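Local coordinates for nucleocapsid protein CP17 (PDB 6JJA) that forms the T=1 icosahedral shell of a single-stranded RNA satellite virus of freshwater prawns, sixty calcium-binding jelly-roll copies making up the particle, at residues D58-S62 with V160-R164; T72-R77 with Y141-G147. All coordinates share one frame; numbering follows the deposited sequence.

Overall arrangement
The two contacts illustrate how a jelly roll joins residues far apart in sequence. Along the chain the order is 58-62, 72-77, 141-147 and 160-164, so interaction 2 is enclosed by interaction 1. Interaction 1 sits where strands 52-59 and 162-171 pair, the BI edge of one four-stranded sheet. Interaction 2 lies beside the facing sheet, where helix 73-80, which follows strand 68-72, meets the loop leading into strand 148-154. Their centres are about 16 Å apart, yet they touch: Ile-59 CD1 is 3.9 Å from Tyr-76 CE2. One face of the first contact packs between the sheets and the other meets neighbouring subunits, whereas no other subunit touches the segments of the second.

Interaction 1: D58-S62 with V160-R164; sequences DIDLS and VPVVR
The carbonyl oxygen Val-163 O faces Asp-58, whose CA lies 3.6 Å from it, and accepts a weak hydrogen bond of 3.5 Å from Arg-164 NH1 on its own strand. This is the BI strand pair of the viral jelly roll, antiparallel, with Asp-58 and Arg-164 forming a non-hydrogen-bonded pair. The arginine chain is bent at chi2 (-86°), which folds the guanidinium back beside Asp-58, NH1 coming to 3.3 Å from Asp-58 CB. The carboxylate nevertheless turns elsewhere: Asp-58 OD2 stays 4.9 Å from Arg-164 NH1, while OD1 makes a salt bridge with Arg-79. On this same face of the sheet, Val-118 of one neighbouring subunit packs on Asp-58, and Glu-120 of that subunit on Arg-164.

Ile-59 and Val-163 project from the other face, into the interior between the two sheets, Ile-59 CD1 lying 3.9 Å from Val-163 CG1, and there Leu-71 and Ile-152 of the opposite sheet close over them. In the loop that follows, Leu-61, with positive phi (62°), points its side chain toward the partner segment. It lies across Val-163 at about a right angle, CD1 meeting the CG2 branch, and that same methyl reaches the proline ring at 3.7 Å between Leu-61 CD1 and Pro-161 CG. Farther along the loop, Leu-61 CB rests 3.5 Å from Val-160 CG1.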
loop_
_atom_site.group_PDB
_atom_site.type_symbol
_atom_site.label_atom_id
_atom_site.label_comp_id
_atom_site.label_asym_id
_atom_site.label_seq_id
_atom_site.Cartn_x
_atom_site.Cartn_y
_atom_site.Cartn_z
ATOM N N ASP A 58 47.728 -8.982 52.039
ATOM C CA ASP A 58 47.285 -8.992 53.421
ATOM C C ASP A 58 48.482 -8.741 54.317
ATOM O O ASP A 58 49.555 -9.306 54.093
ATOM C CB ASP A 58 46.622 -10.318 53.780
ATOM C CG ASP A 58 47.610 -11.458 53.892
ATOM O OD1 ASP A 58 48.514 -11.547 53.036
ATOM O OD2 ASP A 58 47.485 -12.268 54.833
ATOM N N ILE A 59 48.300 -7.902 55.326
ATOM C CA ILE A 59 49.381 -7.463 56.194
ATOM C C ILE A 59 49.120 -7.961 57.608
ATOM O O ILE A 59 47.978 -7.945 58.082
ATOM C CB ILE A 59 49.517 -5.932 56.131
ATOM C CG1 ILE A 59 49.664 -5.506 54.671
ATOM C CG2 ILE A 59 50.718 -5.472 56.894
ATOM C CD1 ILE A 59 49.414 -4.087 54.409
ATOM N N ASP A 60 50.188 -8.397 58.283
ATOM C CA ASP A 60 50.053 -9.179 59.508
ATOM C C ASP A 60 49.531 -8.340 60.666
ATOM O O ASP A 60 48.566 -8.724 61.335
ATOM C CB ASP A 60 51.397 -9.813 59.886
ATOM C CG ASP A 60 52.506 -8.790 60.044
ATOM O OD1 ASP A 60 52.206 -7.578 60.030
ATOM O OD2 ASP A 60 53.676 -9.195 60.183
ATOM N N LEU A 61 50.164 -7.199 60.930
ATOM C CA LEU A 61 49.754 -6.303 62.005
ATOM C C LEU A 61 49.852 -6.988 63.370
ATOM O O LEU A 61 48.861 -7.347 63.998
ATOM C CB LEU A 61 48.333 -5.787 61.759
ATOM C CG LEU A 61 48.157 -4.632 60.785
ATOM C CD1 LEU A 61 46.780 -4.100 60.943
ATOM C CD2 LEU A 61 49.169 -3.550 61.007
ATOM N N SER A 62 51.092 -7.190 63.804
ATOM C CA SER A 62 51.324 -7.697 65.150
ATOM C C SER A 62 50.582 -6.842 66.171
ATOM O O SER A 62 50.494 -5.620 66.043
ATOM C CB SER A 62 52.821 -7.715 65.462
ATOM O OG SER A 62 53.515 -8.612 64.614
ATOM N N VAL A 160 43.238 -7.436 66.594
ATOM C CA VAL A 160 44.025 -6.796 65.539
ATOM C C VAL A 160 43.157 -6.627 64.301
ATOM O O VAL A 160 42.394 -7.546 63.954
ATOM C CB VAL A 160 45.265 -7.624 65.233
ATOM C CG1 VAL A 160 46.152 -6.901 64.278
ATOM C CG2 VAL A 160 46.010 -7.920 66.503
ATOM N N PRO A 161 43.229 -5.496 63.611
ATOM C CA PRO A 161 42.427 -5.318 62.405
ATOM C C PRO A 161 43.021 -6.045 61.211
ATOM O O PRO A 161 44.123 -6.595 61.239
ATOM C CB PRO A 161 42.440 -3.807 62.201
ATOM C CG PRO A 161 43.681 -3.378 62.820
ATOM C CD PRO A 161 43.890 -4.242 63.996
ATOM N N VAL A 162 42.248 -6.021 60.137
ATOM C CA VAL A 162 42.577 -6.693 58.893
ATOM C C VAL A 162 42.805 -5.620 57.841
ATOM O O VAL A 162 41.956 -4.746 57.642
ATOM C CB VAL A 162 41.464 -7.666 58.489
ATOM C CG1 VAL A 162 41.527 -8.009 57.057
ATOM C CG2 VAL A 162 41.553 -8.900 59.291
ATOM N N VAL A 163 43.949 -5.681 57.177
ATOM C CA VAL A 163 44.345 -4.684 56.197
ATOM C C VAL A 163 44.476 -5.364 54.847
ATOM O O VAL A 163 45.155 -6.387 54.718
ATOM C CB VAL A 163 45.655 -3.992 56.592
ATOM C CG1 VAL A 163 45.940 -2.838 55.685
ATOM C CG2 VAL A 163 45.576 -3.517 57.976
ATOM N N ARG A 164 43.817 -4.795 53.850
ATOM C CA ARG A 164 43.943 -5.208 52.464
ATOM C C ARG A 164 44.421 -4.012 51.663
ATOM O O ARG A 164 43.984 -2.886 51.907
ATOM C CB ARG A 164 42.617 -5.719 51.912
ATOM C CG ARG A 164 42.134 -6.981 52.525
ATOM C CD ARG A 164 42.720 -8.169 51.842
ATOM N NE ARG A 164 42.213 -9.432 52.346
ATOM C CZ ARG A 164 42.608 -9.996 53.476
ATOM N NH1 ARG A 164 43.501 -9.404 54.235
ATOM N NH2 ARG A 164 42.099 -11.153 53.844
#

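Interaction 2: T72-R77 with Y141-G147; sequences TVGSYR and YGISATG
Arg-77 lays one face of its guanidinium over the backbone of Ile-143, with Ile-143 CA 3.8 Å above the plane and offset toward the rim. The side chain reaches out from helix 73-80, the short helix connecting strands C and D of the jelly roll, into the G-H loop that precedes strand 148-154. Its aliphatic part runs extended and then bends at chi3 (-79°), bringing the planar end among the carbonyls of the loop. Ala-145 O, at the guanidinium edge, takes the main hydrogen bond, 2.6 Å from Arg-77 NH2. The donor stands above the plane of that carbonyl, although the oxygen itself lies close to the guanidinium plane; Arg-77 NH1 adds a weak second bond to it. Gly-142 O also lies near, 3.2 Å from Arg-77 NE. The positive guanidinium thus sits among backbone oxygens of the loop.

Closer to the start of the helix, Val-73 fills the angle between helix and loop with both branches. CG1, placed anti to the backbone N (chi1 -169°), comes 3.8 Å from Tyr-141 CB, the two side chains crossing obliquely, while CG2 faces the backbone at Thr-146 and Gly-147. Phe-90 and Leu-149 pack against both Val-73 and Tyr-141, tying this patch to the adjoining strands of both sheets. Thr-72 occupies the N-cap position, and its OG1 shares a hydrogen bond of 3.2 Å with Ser-75 OG. The first turn is also joined directly to the loop: Val-73 N donates a 3.1 Å hydrogen bond to Gly-147 O.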
loop_
_atom_site.group_PDB
_atom_site.type_symbol
_atom_site.label_atom_id
_atom_site.label_comp_id
_atom_site.label_asym_id
_atom_site.label_seq_id
_atom_site.Cartn_x
_atom_site.Cartn_y
_atom_site.Cartn_z
ATOM N N THR A 72 53.991 1.238 57.822
ATOM C CA THR A 72 55.142 1.863 57.207
ATOM C C THR A 72 55.349 1.303 55.807
ATOM O O THR A 72 54.627 0.424 55.344
ATOM C CB THR A 72 56.377 1.653 58.070
ATOM O OG1 THR A 72 56.521 0.265 58.381
ATOM C CG2 THR A 72 56.265 2.433 59.339
ATOM N N VAL A 73 56.351 1.841 55.115
ATOM C CA VAL A 73 56.723 1.303 53.818
ATOM C C VAL A 73 57.400 -0.045 53.981
ATOM O O VAL A 73 57.217 -0.944 53.154
ATOM C CB VAL A 73 57.619 2.303 53.077
ATOM C CG1 VAL A 73 57.792 1.907 51.661
ATOM C CG2 VAL A 73 57.016 3.649 53.124
ATOM N N GLY A 74 58.195 -0.204 55.033
ATOM C CA GLY A 74 58.769 -1.499 55.332
ATOM C C GLY A 74 57.733 -2.593 55.476
ATOM O O GLY A 74 57.983 -3.736 55.101
ATOM N N SER A 75 56.562 -2.261 56.006
ATOM C CA SER A 75 55.501 -3.245 56.166
ATOM C C SER A 75 55.048 -3.791 54.820
ATOM O O SER A 75 55.107 -5.003 54.568
ATOM C CB SER A 75 54.326 -2.616 56.904
ATOM O OG SER A 75 54.668 -2.291 58.237
ATOM N N TYR A 76 54.561 -2.907 53.953
ATOM C CA TYR A 76 54.147 -3.317 52.622
ATOM C C TYR A 76 55.275 -4.016 51.885
ATOM O O TYR A 76 55.045 -4.989 51.165
ATOM C CB TYR A 76 53.685 -2.114 51.818
ATOM C CG TYR A 76 52.486 -1.367 52.338
ATOM C CD1 TYR A 76 52.624 -0.379 53.286
ATOM C CD2 TYR A 76 51.226 -1.613 51.841
ATOM C CE1 TYR A 76 51.541 0.319 53.745
ATOM C CE2 TYR A 76 50.139 -0.918 52.294
ATOM C CZ TYR A 76 50.304 0.045 53.245
ATOM O OH TYR A 76 49.223 0.750 53.705
ATOM N N ARG A 77 56.501 -3.526 52.037
ATOM C CA ARG A 77 57.627 -4.119 51.332
ATOM C C ARG A 77 57.888 -5.546 51.791
ATOM O O ARG A 77 58.054 -6.446 50.963
ATOM C CB ARG A 77 58.863 -3.262 51.532
ATOM C CG ARG A 77 59.826 -3.306 50.389
ATOM C CD ARG A 77 61.001 -2.426 50.634
ATOM N NE ARG A 77 60.705 -1.030 50.372
ATOM C CZ ARG A 77 61.002 -0.028 51.185
ATOM N NH1 ARG A 77 61.615 -0.232 52.335
ATOM N NH2 ARG A 77 60.683 1.196 50.835
ATOM N N TYR A 141 57.285 3.997 45.789
ATOM C CA TYR A 141 58.137 3.717 46.931
ATOM C C TYR A 141 59.215 2.734 46.507
ATOM O O TYR A 141 58.915 1.608 46.112
ATOM C CB TYR A 141 57.319 3.167 48.091
ATOM C CG TYR A 141 56.112 3.985 48.446
ATOM C CD1 TYR A 141 56.225 5.133 49.197
ATOM C CD2 TYR A 141 54.858 3.605 48.027
ATOM C CE1 TYR A 141 55.130 5.872 49.514
ATOM C CE2 TYR A 141 53.762 4.336 48.340
ATOM C CZ TYR A 141 53.897 5.472 49.087
ATOM O OH TYR A 141 52.789 6.215 49.403
ATOM N N GLY A 142 60.466 3.170 46.583
ATOM C CA GLY A 142 61.595 2.327 46.282
ATOM C C GLY A 142 62.093 1.576 47.498
ATOM O O GLY A 142 61.461 1.531 48.554
ATOM N N ILE A 143 63.261 0.954 47.329
ATOM C CA ILE A 143 63.874 0.196 48.417
ATOM C C ILE A 143 64.591 1.079 49.419
ATOM O O ILE A 143 64.931 0.609 50.510
ATOM C CB ILE A 143 64.864 -0.852 47.884
ATOM C CG1 ILE A 143 65.870 -0.208 46.930
ATOM C CG2 ILE A 143 64.115 -1.974 47.206
ATOM C CD1 ILE A 143 67.076 -1.047 46.665
ATOM N N SER A 144 64.828 2.337 49.076
ATOM C CA SER A 144 65.409 3.301 49.993
ATOM C C SER A 144 64.358 4.168 50.654
ATOM O O SER A 144 64.657 4.833 51.650
ATOM C CB SER A 144 66.406 4.190 49.248
ATOM O OG SER A 144 65.741 4.976 48.272
ATOM N N ALA A 145 63.143 4.175 50.122
ATOM C CA ALA A 145 62.051 4.907 50.730
ATOM C C ALA A 145 61.679 4.301 52.073
ATOM O O ALA A 145 61.724 3.087 52.271
ATOM C CB ALA A 145 60.835 4.903 49.816
ATOM N N THR A 146 61.311 5.172 53.000
ATOM C CA THR A 146 60.769 4.751 54.275
ATOM C C THR A 146 59.740 5.779 54.705
ATOM O O THR A 146 59.352 6.663 53.938
ATOM C CB THR A 146 61.856 4.592 55.336
ATOM O OG1 THR A 146 61.279 4.023 56.516
ATOM C CG2 THR A 146 62.466 5.928 55.667
ATOM N N GLY A 147 59.290 5.651 55.939
ATOM C CA GLY A 147 58.302 6.547 56.493
ATOM C C GLY A 147 56.958 5.868 56.672
ATOM O O GLY A 147 56.707 4.760 56.201
#